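Local coordinates for flower-specific gamma-thionin-like protein/acidic protein (Solanum lycopersicum, PDB 4UJ0) that is a plant defensin that probably binds phosphatidylinositol 4,5-bisphosphate through a dimeric cationic grip to mediate cell lysis, at residues D19-C22 against R23-I27. Numbering follows the deposited sequence.
Sequences DSSC and RKYCI
Arg23, Lys24, Tyr25 and Cys26 each return a backbone N-H to the carbonyl four residues earlier, giving one continuous alpha-helix; the Arg23 N to Asp19 O bond measures 2.8 Å, whereas Lys24 N reaches Ser20 O at 3.3 Å and also makes a weak hydrogen bond to Ser21 O. One turn apart on the buried side, Cys22 SG and Cys26 SG lie 3.8 Å from each other without being bonded together. Their first torsions differ: Cys22 has SG anti to its backbone N (chi1 172°), while in Cys26 the sulfur stands anti to the carbonyl carbon (chi1 -70°), which brings it within 3.3 Å of Cys22 O. Each sulfur forms its disulfide with the strand 43-48, Cys22 with Cys43 and Cys26 with Cys45. Two cysteines four apart on a helix, tied to two that are two apart on a strand, make the cysteine-stabilised alpha-beta motif of plant defensins, and the small, apolar cystine bridges suit the thin core between helix and sheet. On the outer surface Arg23 folds back along the helix: its chain is extended as far as CD and bends at chi3, laying one guanidinium face over Ser20 CA, 4.0 Å from CZ. Small Ser20 lets this flat group come close. Asp19 OD2 is 5.2 Å from Arg23 NH2, too far for a salt bridge though probably a favourable attraction; Asp19 OD1 instead accepts a hydrogen bond from Cys36 N. Tyr25 turns the CD1 edge of its ring to Ser21 O, which lies in the ring plane at 3.2 Å, and the short Ser21 side chain places OG 3.9 Å from Tyr25 CE1. A broad aromatic ring suits this place because it can offer that edge to the carbonyl while also meeting Phe12 edge-to-face.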
loop_
_atom_site.group_PDB
_atom_site.type_symbol
_atom_site.label_atom_id
_atom_site.label_comp_id
_atom_site.label_asym_id
_atom_site.label_seq_id
_atom_site.Cartn_x
_atom_site.Cartn_y
_atom_site.Cartn_z
ATOM N N ASP A 19 4.447 -7.278 -1.885
ATOM C CA ASP A 19 3.265 -6.504 -2.253
ATOM C C ASP A 19 1.991 -7.079 -1.643
ATOM O O ASP A 19 1.099 -6.331 -1.220
ATOM C CB ASP A 19 3.080 -6.488 -3.768
ATOM C CG ASP A 19 4.040 -5.556 -4.474
ATOM O OD1 ASP A 19 4.822 -4.858 -3.805
ATOM O OD2 ASP A 19 3.984 -5.506 -5.719
ATOM N N SER A 20 1.891 -8.411 -1.635
ATOM C CA SER A 20 0.657 -9.081 -1.227
ATOM C C SER A 20 0.289 -8.754 0.213
ATOM O O SER A 20 -0.889 -8.620 0.546
ATOM C CB SER A 20 0.756 -10.603 -1.427
ATOM O OG SER A 20 1.927 -11.139 -0.832
ATOM N N SER A 21 1.297 -8.606 1.060
ATOM C CA SER A 21 1.086 -8.284 2.466
ATOM C C SER A 21 0.620 -6.827 2.595
ATOM O O SER A 21 -0.346 -6.526 3.290
ATOM C CB SER A 21 2.380 -8.516 3.232
ATOM O OG SER A 21 2.254 -8.113 4.579
ATOM N N CYS A 22 1.314 -5.934 1.906
ATOM C CA CYS A 22 0.942 -4.522 1.876
ATOM C C CYS A 22 -0.516 -4.370 1.394
ATOM O O CYS A 22 -1.317 -3.630 1.974
ATOM C CB CYS A 22 1.898 -3.776 0.933
ATOM S SG CYS A 22 1.475 -2.048 0.580
ATOM N N ARG A 23 -0.843 -5.043 0.306
ATOM C CA ARG A 23 -2.183 -4.965 -0.259
ATOM C C ARG A 23 -3.235 -5.289 0.818
ATOM O O ARG A 23 -4.266 -4.606 0.917
ATOM C CB ARG A 23 -2.299 -5.924 -1.441
ATOM C CG ARG A 23 -3.619 -5.879 -2.188
ATOM C CD ARG A 23 -3.653 -6.925 -3.284
ATOM N NE ARG A 23 -2.391 -6.969 -4.026
ATOM C CZ ARG A 23 -1.703 -8.079 -4.308
ATOM N NH1 ARG A 23 -2.134 -9.279 -3.923
ATOM N NH2 ARG A 23 -0.565 -7.992 -4.990
ATOM N N LYS A 24 -2.972 -6.317 1.629
ATOM C CA LYS A 24 -3.935 -6.756 2.628
ATOM C C LYS A 24 -4.176 -5.662 3.660
ATOM O O LYS A 24 -5.318 -5.345 3.980
ATOM C CB LYS A 24 -3.445 -8.022 3.339
ATOM C CG LYS A 24 -4.493 -8.631 4.262
ATOM C CD LYS A 24 -3.955 -9.821 5.060
ATOM C CE LYS A 24 -2.805 -9.409 5.965
ATOM N NZ LYS A 24 -3.150 -8.263 6.867
ATOM N N TYR A 25 -3.094 -5.090 4.175
ATOM C CA TYR A 25 -3.203 -3.974 5.116
ATOM C C TYR A 25 -3.947 -2.799 4.473
ATOM O O TYR A 25 -4.825 -2.189 5.091
ATOM C CB TYR A 25 -1.815 -3.517 5.599
ATOM C CG TYR A 25 -1.187 -4.402 6.661
ATOM C CD1 TYR A 25 -0.388 -5.486 6.308
ATOM C CD2 TYR A 25 -1.394 -4.155 8.002
ATOM C CE1 TYR A 25 0.172 -6.288 7.257
ATOM C CE2 TYR A 25 -0.817 -4.943 8.969
ATOM C CZ TYR A 25 -0.034 -6.016 8.590
ATOM O OH TYR A 25 0.528 -6.827 9.529
ATOM N N CYS A 26 -3.611 -2.485 3.230
ATOM C CA CYS A 26 -4.208 -1.326 2.577
ATOM C C CYS A 26 -5.705 -1.469 2.368
ATOM O O CYS A 26 -6.476 -0.516 2.561
ATOM C CB CYS A 26 -3.498 -1.036 1.259
ATOM S SG CYS A 26 -1.864 -0.431 1.514
ATOM N N ILE A 27 -6.154 -2.673 2.026
ATOM C CA ILE A 27 -7.579 -2.882 1.840
ATOM C C ILE A 27 -8.327 -2.699 3.156
ATOM O O ILE A 27 -9.456 -2.166 3.168
ATOM C CB ILE A 27 -7.840 -4.255 1.203
ATOM C CG1 ILE A 27 -7.376 -4.191 -0.251
ATOM C CG2 ILE A 27 -9.330 -4.646 1.281
ATOM C CD1 ILE A 27 -7.248 -5.551 -0.928
#